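Local coordinates for protein pyrrolidone-carboxylate peptidase (Deinococcus radiodurans R1, PDB 5Z48) that probably removes N-terminal pyroglutamyl groups from peptides as a cysteine peptidase of family C15, and is seen here with pyroglutamate bound, at residues 81-86 with 169-174; 20-25 with 69-74; 110-115 with 153-158; 47-52 with 143-148; 4-9 with 38-43. All coordinates share one frame; numbering follows the deposited sequence. Where two conformers were deposited one is given.

Interaction 1. Residues 81-86 with 169-174. With PCA (pyroglutamic acid), chain I.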
# COMPACT_ATOMS: atom_id res chain seq x y z
N THR B 81 -11.34 12.51 3.70
CA THR B 81 -10.39 13.53 3.25
C THR B 81 -11.11 14.73 2.64
O THR B 81 -12.21 14.62 2.09
CB THR B 81 -9.37 12.98 2.20
OG1 THR B 81 -10.06 12.29 1.13
CG2 THR B 81 -8.37 12.03 2.88
N LEU B 82 -10.48 15.90 2.80
CA LEU B 82 -10.97 17.16 2.23
C LEU B 82 -10.06 17.55 1.07
O LEU B 82 -8.83 17.63 1.24
CB LEU B 82 -10.95 18.28 3.28
CG LEU B 82 -11.78 18.07 4.51
CD1 LEU B 82 -11.38 19.16 5.51
CD2 LEU B 82 -13.27 18.15 4.15
N GLU B 83 -10.65 17.81 -0.12
CA GLU B 83 -9.87 18.16 -1.30
C GLU B 83 -9.44 19.61 -1.26
O GLU B 83 -10.27 20.52 -1.11
CB GLU B 83 -10.68 17.89 -2.59
CG GLU B 83 -11.00 16.41 -2.75
CD GLU B 83 -9.78 15.50 -2.83
OE1 GLU B 83 -8.63 15.99 -3.04
OE2 GLU B 83 -9.99 14.27 -2.62
N ARG B 84 -8.13 19.85 -1.42
CA ARG B 84 -7.66 21.22 -1.43
C ARG B 84 -7.94 21.93 -2.73
O ARG B 84 -8.07 23.15 -2.73
CB ARG B 84 -6.15 21.24 -1.13
CG ARG B 84 -5.62 22.68 -0.91
CD ARG B 84 -4.09 22.74 -0.72
NE ARG B 84 -3.63 22.00 0.46
CZ ARG B 84 -3.48 22.55 1.67
NH1 ARG B 84 -3.83 23.83 1.90
NH2 ARG B 84 -2.96 21.81 2.66
N VAL B 85 -7.94 21.20 -3.85
CA VAL B 85 -7.89 21.85 -5.16
C VAL B 85 -8.67 21.04 -6.19
O VAL B 85 -8.59 19.81 -6.26
CB VAL B 85 -6.42 22.09 -5.57
CG1 VAL B 85 -5.67 20.77 -5.65
CG2 VAL B 85 -6.34 22.87 -6.87
N GLY B 86 -9.44 21.77 -7.00
CA GLY B 86 -10.09 21.19 -8.18
C GLY B 86 -9.34 21.66 -9.41
O GLY B 86 -9.14 22.85 -9.62
N PHE B 169 -14.94 19.77 -1.43
CA PHE B 169 -15.18 18.36 -1.68
C PHE B 169 -14.69 17.50 -0.53
O PHE B 169 -13.59 17.70 -0.00
CB PHE B 169 -14.53 17.87 -3.00
CG PHE B 169 -15.26 16.67 -3.56
CD1 PHE B 169 -15.00 15.35 -3.06
CD2 PHE B 169 -16.25 16.83 -4.52
CE1 PHE B 169 -15.72 14.30 -3.53
CE2 PHE B 169 -16.99 15.78 -4.97
CZ PHE B 169 -16.75 14.50 -4.46
N LEU B 170 -15.51 16.52 -0.17
CA LEU B 170 -15.23 15.56 0.90
C LEU B 170 -15.30 14.15 0.29
O LEU B 170 -16.38 13.68 -0.11
CB LEU B 170 -16.25 15.79 2.04
CG LEU B 170 -16.03 15.10 3.37
CD1 LEU B 170 -17.07 15.53 4.39
CD2 LEU B 170 -16.03 13.63 3.29
N HIS B 171 -14.14 13.47 0.19
CA HIS B 171 -14.07 12.09 -0.29
C HIS B 171 -14.18 11.14 0.89
O HIS B 171 -13.54 11.36 1.92
CB HIS B 171 -12.75 11.84 -1.02
CG HIS B 171 -12.84 11.90 -2.53
ND1 HIS B 171 -12.04 12.73 -3.29
CD2 HIS B 171 -13.63 11.22 -3.40
CE1 HIS B 171 -12.32 12.53 -4.57
NE2 HIS B 171 -13.28 11.63 -4.67
N VAL B 172 -14.99 10.08 0.72
CA VAL B 172 -15.19 9.14 1.82
C VAL B 172 -14.69 7.76 1.43
O VAL B 172 -14.73 7.38 0.25
CB VAL B 172 -16.68 9.08 2.25
CG1 VAL B 172 -17.20 10.50 2.59
CG2 VAL B 172 -17.58 8.41 1.19
N PRO B 173 -14.24 6.95 2.38
CA PRO B 173 -13.86 5.56 2.07
C PRO B 173 -15.04 4.72 1.61
O PRO B 173 -16.21 5.07 1.76
CB PRO B 173 -13.37 5.03 3.44
CG PRO B 173 -12.81 6.25 4.14
CD PRO B 173 -13.85 7.36 3.76
N ALA B 174 -14.70 3.50 1.15
CA ALA B 174 -15.70 2.46 0.95
C ALA B 174 -16.49 2.24 2.24
O ALA B 174 -15.93 2.36 3.33
CB ALA B 174 -14.99 1.14 0.57
N PCA I . -16.21 8.82 -6.84
CA PCA I . -15.73 9.06 -8.19
CB PCA I . -16.93 9.48 -9.05
CG PCA I . -18.19 9.33 -8.19
CD PCA I . -17.64 8.98 -6.84
OE PCA I . -18.37 8.84 -5.85
C PCA I . -14.56 10.07 -8.17
O PCA I . -14.34 10.87 -9.08
OXT PCA I . -13.81 10.14 -7.16
O HOH W 1 -11.18 9.79 1.58
O HOH W 2 -12.67 20.63 0.15

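Interaction 2. Residues 20-25 with 69-74. With PCA (pyroglutamic acid), chain I.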
# COMPACT_ATOMS: atom_id res chain seq x y z
N ASN B 20 -22.95 3.53 -3.15
CA ASN B 20 -22.05 4.69 -3.03
C ASN B 20 -22.29 5.30 -1.66
O ASN B 20 -23.40 5.81 -1.40
CB ASN B 20 -22.27 5.71 -4.15
CG ASN B 20 -21.16 6.71 -4.22
OD1 ASN B 20 -20.70 7.20 -3.19
ND2 ASN B 20 -20.72 7.06 -5.43
N PRO B 21 -21.31 5.23 -0.74
CA PRO B 21 -21.52 5.78 0.61
C PRO B 21 -21.80 7.27 0.61
O PRO B 21 -22.39 7.76 1.57
CB PRO B 21 -20.23 5.45 1.36
CG PRO B 21 -19.25 4.93 0.32
CD PRO B 21 -20.02 4.52 -0.89
N SER B 22 -21.38 8.01 -0.41
CA SER B 22 -21.71 9.44 -0.45
C SER B 22 -23.19 9.64 -0.72
O SER B 22 -23.82 10.53 -0.14
CB SER B 22 -20.82 10.17 -1.50
OG SER B 22 -21.14 9.84 -2.85
N ALA B 23 -23.79 8.79 -1.56
CA ALA B 23 -25.24 8.85 -1.73
C ALA B 23 -25.97 8.55 -0.43
O ALA B 23 -26.97 9.20 -0.10
CB ALA B 23 -25.69 7.86 -2.80
N GLN B 24 -25.53 7.51 0.28
CA GLN B 24 -26.21 7.15 1.53
C GLN B 24 -26.14 8.29 2.54
O GLN B 24 -27.11 8.54 3.25
CB GLN B 24 -25.57 5.89 2.12
CG GLN B 24 -25.66 4.68 1.23
CD GLN B 24 -27.01 4.06 1.27
OE1 GLN B 24 -27.87 4.46 2.08
NE2 GLN B 24 -27.25 3.09 0.38
N ALA B 25 -24.97 8.92 2.67
CA ALA B 25 -24.84 10.00 3.65
C ALA B 25 -25.70 11.19 3.26
O ALA B 25 -26.34 11.80 4.13
CB ALA B 25 -23.38 10.39 3.77
N LEU B 69 -21.13 21.58 0.19
CA LEU B 69 -20.35 20.39 0.55
C LEU B 69 -20.62 19.27 -0.46
O LEU B 69 -21.66 18.60 -0.42
CB LEU B 69 -20.66 19.94 1.99
CG LEU B 69 -19.81 18.76 2.51
CD1 LEU B 69 -18.33 19.02 2.40
CD2 LEU B 69 -20.15 18.51 3.99
N LEU B 70 -19.69 19.05 -1.40
CA LEU B 70 -19.81 18.00 -2.40
C LEU B 70 -19.09 16.75 -1.87
O LEU B 70 -17.95 16.87 -1.38
CB LEU B 70 -19.16 18.46 -3.69
CG LEU B 70 -19.56 19.85 -4.21
CD1 LEU B 70 -18.56 20.21 -5.37
CD2 LEU B 70 -20.98 19.91 -4.70
N THR B 71 -19.73 15.59 -1.95
CA THR B 71 -19.10 14.37 -1.44
C THR B 71 -19.09 13.25 -2.49
O THR B 71 -19.92 13.21 -3.42
CB THR B 71 -19.77 13.86 -0.13
OG1 THR B 71 -21.02 13.22 -0.39
CG2 THR B 71 -20.00 15.02 0.83
N GLY B 72 -18.19 12.28 -2.28
CA GLY B 72 -18.06 11.20 -3.24
C GLY B 72 -17.20 10.11 -2.64
O GLY B 72 -16.49 10.33 -1.64
N LEU B 73 -17.25 8.94 -3.29
CA LEU B 73 -16.46 7.77 -2.88
C LEU B 73 -15.01 7.85 -3.38
O LEU B 73 -14.76 8.18 -4.54
CB LEU B 73 -17.12 6.52 -3.44
CG LEU B 73 -16.38 5.18 -3.31
CD1 LEU B 73 -16.19 4.76 -1.86
CD2 LEU B 73 -17.15 4.10 -4.07
N ALA B 74 -14.06 7.54 -2.50
CA ALA B 74 -12.66 7.31 -2.90
C ALA B 74 -12.30 5.90 -2.43
O ALA B 74 -11.65 5.75 -1.41
CB ALA B 74 -11.71 8.35 -2.30
N PCA I . -16.21 8.82 -6.84
CA PCA I . -15.73 9.06 -8.19
CB PCA I . -16.93 9.48 -9.05
CG PCA I . -18.19 9.33 -8.19
CD PCA I . -17.64 8.98 -6.84
OE PCA I . -18.37 8.84 -5.85
C PCA I . -14.56 10.07 -8.17
O PCA I . -14.34 10.87 -9.08
OXT PCA I . -13.81 10.14 -7.16

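Interaction 3. Residues 110-115 with 153-158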
# COMPACT_ATOMS: atom_id res chain seq x y z
N ASP B 110 -10.42 29.06 -21.59
CA ASP B 110 -10.16 30.42 -21.09
C ASP B 110 -10.57 30.59 -19.63
O ASP B 110 -11.15 31.60 -19.25
CB ASP B 110 -10.86 31.48 -21.95
CG ASP B 110 -10.50 31.36 -23.40
OD1 ASP B 110 -9.30 31.15 -23.68
OD2 ASP B 110 -11.41 31.47 -24.25
N ALA B 111 -10.35 29.56 -18.82
CA ALA B 111 -10.62 29.62 -17.39
C ALA B 111 -9.37 29.19 -16.63
O ALA B 111 -8.43 28.65 -17.22
CB ALA B 111 -11.82 28.73 -17.02
N PRO B 112 -9.33 29.41 -15.30
CA PRO B 112 -8.12 29.05 -14.54
C PRO B 112 -7.78 27.57 -14.62
O PRO B 112 -8.66 26.70 -14.73
CB PRO B 112 -8.46 29.44 -13.10
CG PRO B 112 -9.47 30.62 -13.28
CD PRO B 112 -10.30 30.13 -14.44
N ALA B 113 -6.48 27.28 -14.49
CA ALA B 113 -6.04 25.89 -14.42
C ALA B 113 -6.64 25.14 -13.24
O ALA B 113 -6.81 23.91 -13.30
CB ALA B 113 -4.51 25.85 -14.33
N ALA B 114 -6.94 25.85 -12.14
CA ALA B 114 -7.48 25.21 -10.96
C ALA B 114 -8.21 26.25 -10.11
O ALA B 114 -8.02 27.46 -10.27
CB ALA B 114 -6.37 24.56 -10.14
N TYR B 115 -9.02 25.74 -9.17
CA TYR B 115 -9.60 26.54 -8.09
C TYR B 115 -9.27 25.88 -6.75
O TYR B 115 -9.44 24.67 -6.60
CB TYR B 115 -11.14 26.65 -8.25
CG TYR B 115 -11.58 27.59 -9.31
CD1 TYR B 115 -11.78 27.17 -10.65
CD2 TYR B 115 -11.85 28.92 -9.00
CE1 TYR B 115 -12.22 28.05 -11.62
CE2 TYR B 115 -12.30 29.81 -9.97
CZ TYR B 115 -12.48 29.38 -11.29
OH TYR B 115 -12.92 30.28 -12.21
N ALA B 153 -18.21 23.72 -9.57
CA ALA B 153 -18.91 24.54 -8.58
C ALA B 153 -18.10 25.78 -8.23
O ALA B 153 -18.67 26.88 -8.11
CB ALA B 153 -19.19 23.70 -7.33
N LEU B 154 -16.78 25.64 -8.03
CA LEU B 154 -15.98 26.81 -7.66
C LEU B 154 -15.99 27.85 -8.77
O LEU B 154 -16.10 29.05 -8.51
CB LEU B 154 -14.56 26.35 -7.30
CG LEU B 154 -14.47 25.59 -5.98
CD1 LEU B 154 -13.11 24.85 -5.89
CD2 LEU B 154 -14.61 26.54 -4.78
N HIS B 155 -15.92 27.39 -10.03
CA HIS B 155 -15.95 28.29 -11.18
C HIS B 155 -17.29 29.02 -11.26
O HIS B 155 -17.32 30.25 -11.44
CB HIS B 155 -15.71 27.49 -12.46
CG HIS B 155 -15.68 28.34 -13.69
ND1 HIS B 155 -14.67 29.23 -13.95
CD2 HIS B 155 -16.52 28.40 -14.75
CE1 HIS B 155 -14.89 29.83 -15.11
NE2 HIS B 155 -16.01 29.34 -15.62
N TRP B 156 -18.40 28.28 -11.16
CA TRP B 156 -19.73 28.88 -11.23
C TRP B 156 -19.90 29.93 -10.14
O TRP B 156 -20.34 31.06 -10.40
CB TRP B 156 -20.81 27.78 -11.11
CG TRP B 156 -22.19 28.30 -11.39
CD1 TRP B 156 -22.85 28.23 -12.58
CD2 TRP B 156 -23.06 28.98 -10.47
NE1 TRP B 156 -24.09 28.82 -12.46
CE2 TRP B 156 -24.25 29.27 -11.18
CE3 TRP B 156 -22.95 29.35 -9.12
CZ2 TRP B 156 -25.32 29.95 -10.59
CZ3 TRP B 156 -24.02 30.02 -8.53
CH2 TRP B 156 -25.19 30.32 -9.27
N LEU B 157 -19.52 29.58 -8.90
CA LEU B 157 -19.65 30.53 -7.80
C LEU B 157 -18.84 31.80 -8.06
O LEU B 157 -19.35 32.91 -7.90
CB LEU B 157 -19.24 29.87 -6.50
CG LEU B 157 -20.25 28.85 -5.94
CD1 LEU B 157 -19.54 28.06 -4.83
CD2 LEU B 157 -21.52 29.53 -5.42
N ARG B 158 -17.59 31.66 -8.52
CA ARG B 158 -16.78 32.83 -8.80
C ARG B 158 -17.40 33.68 -9.91
O ARG B 158 -17.53 34.90 -9.79
CB ARG B 158 -15.35 32.39 -9.17
CG ARG B 158 -14.40 33.52 -9.53
CD ARG B 158 -14.12 34.41 -8.35
NE ARG B 158 -13.59 33.68 -7.20
CZ ARG B 158 -13.36 34.24 -6.02
NH1 ARG B 158 -13.62 35.53 -5.83
NH2 ARG B 158 -12.88 33.51 -5.01

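Interaction 4. Residues 47-52 with 143-148. With PCA (pyroglutamic acid), chain I.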
# COMPACT_ATOMS: atom_id res chain seq x y z
N VAL B 47 -22.92 9.96 -12.15
CA VAL B 47 -21.47 9.86 -12.40
C VAL B 47 -21.24 10.01 -13.89
O VAL B 47 -20.92 9.04 -14.60
CB VAL B 47 -20.89 8.56 -11.84
CG1 VAL B 47 -19.37 8.59 -11.94
CG2 VAL B 47 -21.21 8.45 -10.37
N GLU B 48 -21.43 11.21 -14.39
CA GLU B 48 -21.28 11.53 -15.80
C GLU B 48 -21.18 13.04 -15.83
O GLU B 48 -22.10 13.71 -15.30
CB GLU B 48 -22.49 11.03 -16.62
CG GLU B 48 -22.30 11.13 -18.15
CD GLU B 48 -22.49 12.55 -18.62
OE1 GLU B 48 -21.51 13.13 -19.15
OE2 GLU B 48 -23.61 13.10 -18.43
N PRO B 49 -20.10 13.62 -16.37
CA PRO B 49 -19.83 15.05 -16.10
C PRO B 49 -20.83 16.02 -16.70
O PRO B 49 -21.15 17.01 -16.04
CB PRO B 49 -18.43 15.29 -16.69
CG PRO B 49 -18.27 14.15 -17.71
CD PRO B 49 -18.98 12.98 -17.09
N HIS B 50 -21.33 15.77 -17.91
CA HIS B 50 -22.25 16.74 -18.51
C HIS B 50 -23.52 16.84 -17.69
O HIS B 50 -23.95 17.95 -17.33
CB HIS B 50 -22.55 16.36 -19.95
CG HIS B 50 -21.32 16.37 -20.80
ND1 HIS B 50 -20.48 17.46 -20.86
CD2 HIS B 50 -20.76 15.42 -21.58
CE1 HIS B 50 -19.47 17.19 -21.67
NE2 HIS B 50 -19.61 15.96 -22.12
N ALA B 51 -24.10 15.70 -17.33
CA ALA B 51 -25.34 15.74 -16.56
C ALA B 51 -25.10 16.21 -15.13
O ALA B 51 -25.93 16.91 -14.54
CB ALA B 51 -26.03 14.38 -16.58
N ALA B 52 -23.96 15.81 -14.54
CA ALA B 52 -23.66 16.24 -13.18
C ALA B 52 -23.46 17.76 -13.13
O ALA B 52 -23.97 18.42 -12.21
CB ALA B 52 -22.43 15.51 -12.64
N LEU B 143 -8.92 13.15 -11.51
CA LEU B 143 -9.41 13.95 -12.64
C LEU B 143 -10.68 13.32 -13.23
O LEU B 143 -10.98 13.47 -14.40
CB LEU B 143 -8.31 14.14 -13.69
CG LEU B 143 -7.10 14.92 -13.12
CD1 LEU B 143 -6.08 15.03 -14.25
CD2 LEU B 143 -7.45 16.33 -12.62
N TYR B 144 -11.45 12.61 -12.38
CA TYR B 144 -12.70 11.96 -12.76
C TYR B 144 -13.87 12.87 -12.38
O TYR B 144 -13.71 14.09 -12.38
CB TYR B 144 -12.74 10.58 -12.10
CG TYR B 144 -13.78 9.53 -12.53
CD1 TYR B 144 -14.01 9.15 -13.86
CD2 TYR B 144 -14.47 8.84 -11.55
CE1 TYR B 144 -14.92 8.14 -14.19
CE2 TYR B 144 -15.38 7.83 -11.86
CZ TYR B 144 -15.60 7.47 -13.18
OH TYR B 144 -16.49 6.46 -13.47
N VAL B 145 -15.03 12.32 -12.09
CA VAL B 145 -16.22 13.18 -12.01
C VAL B 145 -16.26 13.98 -10.71
O VAL B 145 -16.78 15.11 -10.70
CB VAL B 145 -17.51 12.34 -12.23
CG1 VAL B 145 -18.75 13.26 -12.43
CG2 VAL B 145 -17.42 11.46 -13.48
N CYS B 146 -15.69 13.46 -9.59
CA CYS B 146 -15.65 14.25 -8.35
C CYS B 146 -14.82 15.51 -8.53
O CYS B 146 -15.23 16.61 -8.16
CB CYS B 146 -15.08 13.41 -7.20
SG CYS B 146 -16.21 12.03 -6.72
N ASN B 147 -13.62 15.37 -9.09
CA ASN B 147 -12.85 16.57 -9.38
C ASN B 147 -13.61 17.52 -10.30
O ASN B 147 -13.59 18.75 -10.09
CB ASN B 147 -11.54 16.17 -10.05
CG ASN B 147 -10.74 17.39 -10.49
OD1 ASN B 147 -10.08 18.03 -9.64
ND2 ASN B 147 -10.80 17.73 -11.76
N PHE B 148 -14.26 16.97 -11.33
CA PHE B 148 -15.01 17.81 -12.27
C PHE B 148 -16.03 18.67 -11.54
O PHE B 148 -16.11 19.87 -11.82
CB PHE B 148 -15.68 16.93 -13.33
CG PHE B 148 -16.64 17.69 -14.20
CD1 PHE B 148 -17.99 17.83 -13.82
CD2 PHE B 148 -16.18 18.30 -15.35
CE1 PHE B 148 -18.87 18.57 -14.61
CE2 PHE B 148 -17.07 19.04 -16.16
CZ PHE B 148 -18.40 19.17 -15.76
N PCA I . -16.21 8.82 -6.84
CA PCA I . -15.73 9.06 -8.19
CB PCA I . -16.93 9.48 -9.05
CG PCA I . -18.19 9.33 -8.19
CD PCA I . -17.64 8.98 -6.84
OE PCA I . -18.37 8.84 -5.85
C PCA I . -14.56 10.07 -8.17
O PCA I . -14.34 10.87 -9.08
OXT PCA I . -13.81 10.14 -7.16

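Interaction 5. Residues 4-9 with 38-43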
# COMPACT_ATOMS: atom_id res chain seq x y z
N PRO B 4 -30.44 30.16 5.90
CA PRO B 4 -29.29 29.70 5.10
C PRO B 4 -29.32 28.21 4.85
O PRO B 4 -29.68 27.41 5.72
CB PRO B 4 -28.07 30.10 5.95
CG PRO B 4 -28.61 30.28 7.34
CD PRO B 4 -30.05 30.73 7.20
N THR B 5 -28.93 27.83 3.64
CA THR B 5 -28.94 26.44 3.22
C THR B 5 -27.52 25.96 2.97
O THR B 5 -26.75 26.62 2.27
CB THR B 5 -29.71 26.28 1.91
OG1 THR B 5 -31.08 26.67 2.15
CG2 THR B 5 -29.64 24.83 1.37
N LEU B 6 -27.18 24.80 3.52
CA LEU B 6 -25.96 24.11 3.10
C LEU B 6 -26.38 23.09 2.04
O LEU B 6 -27.24 22.24 2.29
CB LEU B 6 -25.25 23.43 4.27
CG LEU B 6 -23.96 22.67 3.84
CD1 LEU B 6 -22.83 22.90 4.83
CD2 LEU B 6 -24.22 21.21 3.73
N LEU B 7 -25.82 23.23 0.83
CA LEU B 7 -26.07 22.25 -0.23
C LEU B 7 -25.14 21.07 -0.06
O LEU B 7 -23.93 21.24 -0.06
CB LEU B 7 -25.87 22.89 -1.61
CG LEU B 7 -25.95 21.93 -2.82
CD1 LEU B 7 -27.34 21.35 -2.92
CD2 LEU B 7 -25.59 22.68 -4.13
N LEU B 8 -25.70 19.86 0.10
CA LEU B 8 -24.93 18.64 0.31
C LEU B 8 -25.20 17.70 -0.85
O LEU B 8 -26.35 17.39 -1.12
CB LEU B 8 -25.34 17.99 1.63
CG LEU B 8 -24.75 16.60 1.90
CD1 LEU B 8 -23.20 16.63 1.94
CD2 LEU B 8 -25.30 16.05 3.22
N THR B 9 -24.15 17.28 -1.59
CA THR B 9 -24.40 16.34 -2.69
C THR B 9 -23.63 15.04 -2.48
O THR B 9 -22.60 15.01 -1.80
CB THR B 9 -24.03 16.94 -4.06
OG1 THR B 9 -22.61 17.17 -4.15
CG2 THR B 9 -24.72 18.27 -4.26
N TRP B 38 -29.44 27.13 10.02
CA TRP B 38 -29.01 26.44 8.82
C TRP B 38 -29.76 25.13 8.61
O TRP B 38 -30.09 24.43 9.57
CB TRP B 38 -27.51 26.12 8.88
CG TRP B 38 -26.58 27.28 8.71
CD1 TRP B 38 -26.16 28.15 9.67
CD2 TRP B 38 -25.91 27.65 7.50
NE1 TRP B 38 -25.27 29.06 9.13
CE2 TRP B 38 -25.11 28.77 7.80
CE3 TRP B 38 -25.91 27.14 6.19
CZ2 TRP B 38 -24.31 29.41 6.84
CZ3 TRP B 38 -25.09 27.76 5.23
CH2 TRP B 38 -24.31 28.88 5.57
N GLY B 39 -30.03 24.81 7.36
CA GLY B 39 -30.61 23.53 7.01
C GLY B 39 -29.85 22.94 5.84
O GLY B 39 -29.35 23.65 4.98
N VAL B 40 -29.74 21.62 5.87
CA VAL B 40 -29.10 20.84 4.82
C VAL B 40 -30.12 20.52 3.74
O VAL B 40 -31.23 20.06 4.05
CB VAL B 40 -28.52 19.54 5.40
CG1 VAL B 40 -27.97 18.62 4.24
CG2 VAL B 40 -27.44 19.84 6.44
N HIS B 41 -29.77 20.78 2.48
CA HIS B 41 -30.55 20.35 1.32
C HIS B 41 -29.68 19.38 0.55
O HIS B 41 -28.62 19.77 0.06
CB HIS B 41 -30.89 21.54 0.41
CG HIS B 41 -31.61 21.13 -0.83
ND1 HIS B 41 -32.99 21.07 -0.90
CD2 HIS B 41 -31.16 20.71 -2.04
CE1 HIS B 41 -33.35 20.68 -2.11
NE2 HIS B 41 -32.25 20.43 -2.81
N SER B 42 -30.11 18.13 0.41
CA SER B 42 -29.28 17.13 -0.28
C SER B 42 -29.76 16.87 -1.70
O SER B 42 -30.96 16.96 -2.01
CB SER B 42 -29.30 15.80 0.47
OG SER B 42 -28.85 15.97 1.78
N ALA B 43 -28.82 16.44 -2.55
CA ALA B 43 -29.12 15.98 -3.90
C ALA B 43 -28.11 14.92 -4.33
O ALA B 43 -26.97 14.91 -3.87
CB ALA B 43 -29.10 17.13 -4.93

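Interaction 1. Residues 81-86 with 169-174
T81 and H171 form an antiparallel hydrogen-bonded pair, L82 and L170 a non-hydrogen-bonded pair, and E83 N donates to F169 O at 2.9 Å. The E83 chain bends at chi2 (-60°), which brings CD beside the imidazole of H171. H171 ND1 donates to E83 OE2 at 2.7 Å, on its anti side and somewhat out of the carboxylate plane. OE2 lies close to the ring plane, while the carboxylate stands nearly perpendicular to it (88°). Across the ring, H171 NE2 donates to OXT of pyroglutamate at 2.9 Å. F169 CE1 sits over one ring face. E83, H171 and C146 are active-site residues by similarity, consistent with a Cys-His-Glu triad. An alanine in place of E83 would probably leave ND1 without this acceptor and the ring freer to turn. R77 NH1 forms a salt bridge with E83 OE2 and a hydrogen bond with T81 OG1; S138 OG is hydrogen-bonded to E83 OE1. L82 packs on helix 121-130, L170 on strand 67-73, and F169 on helix 145-159.

Interaction 2. Residues 20-25 with 69-74
The ring carbonyl oxygen OE of pyroglutamate is gripped from both segments, by N20 ND2 at 3.0 Å and by L73 N at 2.8 Å. The ligand returns a bond, its ring N donating to L73 O at 2.8 Å and almost straight (175°). G72 CA passes close to OE, and a side chain at this glycine would be crowded by that oxygen. The N20 amide is itself fixed. N20 CG is anti to the backbone N (chi1 -167°), which sets the amide between S22 and the ligand. N20 is the N-cap of helix 21-29: OD1 accepts from S22 N, and also from S22 OG, which stands above the amide plane. N20 ND2 also bonds E12 O. S22 packs tightly on the strand, with CB 3.4 Å from G72 CA. S22 CB also meets T71 OG1, whose hydrogen-bond partner is T9 O. P21 CG touches L73 CD1 at 3.8 Å. The helix cap thus positions the amide that donates to the ligand. Two donors for the lactam C=O and one acceptor for its N-H match a pyroglutamyl group.

Interaction 3. Residues 110-115 with 153-158
Y115 packs against L154, H155 and R158 of helix 145-159. Y115 CB meets L154 CB and L154 CD1, each at 3.6 Å, and the two side chains point opposite ways as they pass. Y115 CG also touches L154 CB. The ring then lies with one face against the helix backbone: H155 N is 4.0 Å above the plane, over the ring centre, next to L154 C. On one rim Y115 CE1 touches H155 CB at 3.6 Å. On the other, Y115 CE2 comes to 4.1 Å from R158 CB. Y115 CZ lies 3.6 Å from H155 CA. At the tip, Y115 OH shares a 2.7 Å hydrogen bond with H155 ND1, and the hydroxyl lies near the imidazole plane. With CG anti to the backbone N (chi1 -178°), the H155 ring lies where ND1 can meet the hydroxyl. The rings meet at their rims, with planes 65° apart. A111 CB packs on H155 CE1 at 3.8 Å. This is surface packing that joins strand 114-116 and the loop before it to helix 145-159. Y151 of the same helix meets the Y115 ring edge-to-face, and Y151 OH is hydrogen-bonded to P112 O. Strand 114-116 pairs with strand 80-90 through G86, and A114 packs on A114 of a second subunit.

Interaction 4. Residues 47-52 with 143-148
V47 CG1 is anti to the backbone N (chi1 -172°) and V145 CG2 anti to the carbonyl carbon, and V47 CG1 meets V145 CG2 at 3.8 Å. F148 CG is anti to its N, and the ring lies against P49. The contact pairs the N-terminal ends of helices 49-63 and 145-159 of the alpha/beta fold, beside the pyroglutamate pocket. E48 is the N-cap of the first, its OE1 accepting from H50 N and its OE2 from A51 N, both from above the carboxylate plane. The second begins after Y144 and carries C146, an active-site residue by similarity. C146 N donates to a carboxylate oxygen of pyroglutamate, PCA O, at 3.0 Å. This helix end would probably polarise that carboxylate. V47 CG2 touches the ligand ring, and Y144 CE2 lies 3.6 Å from pyroglutamate CB. V145 CG2 sits over the centre of the Y144 ring, whose OH is bonded to P95 O. P49 CB makes a CH-pi contact, 3.7 Å from the F148 ring centroid and only 4° off its normal.

Interaction 5. Residues 4-9 with 38-43
P4 CB sits over one face of the W38 indole, 3.5 Å from the centroid of its six-membered ring, while T5 O and L6 N lie at the indole edge. L7 CD1 meets the edge of the H41 imidazole, 4.0 Å from H41 CD2. The backbones form a parallel strand pair, the two strands of a beta-alpha-beta unit whose link holds helix 21-29. Their axes run 4.7 Å apart at 28°. Five hydrogen bonds alternate between the strands: G39 N to P4 O, L6 N to G39 O, H41 N to L6 O, L8 N to H41 O, and A43 N to L8 O. An alanine in place of W38 would probably leave P4 CB without its aromatic platform and open a gap beside L6 and T209. On the T5, L7 and H41 face, T5 CG2, anti to the backbone N, lies alongside H41 CB at 3.6 Å. Helix 49-63 covers this face, with L59 on L7 and A43. Helix 194-211 packs on the L6 and L8 face. The sheet is covered on both sides, as in an alpha/beta fold. S42 OG bonds A26 O. L8 CB and L8 CD2 each lie 3.8 Å from V40 CG1.

Interaction 5 is the first to close, bringing strand 38-45 back beside the N-terminal strand 5-11. Interaction 2 opens inside that loop at 20-25 and crosses it, tying helix 21-29 to strand 67-73, which flanks strand 5-11. Interaction 4 opens at 47-52, before interaction 2 has closed, and crosses it. It joins two helix starts. Interaction 1 opens at 81-86, after interaction 2 closes, crosses interaction 4 and closes at 169-174, linking strands 80-90 and 167-172 of the same sheet. Interaction 3 lies wholly within the loop of interaction 1, crosses interaction 4 and fastens an outer strand to helix 145-159. Interactions 1, 2 and 4 meet at pyroglutamate; interactions 3 and 5 lie farther out.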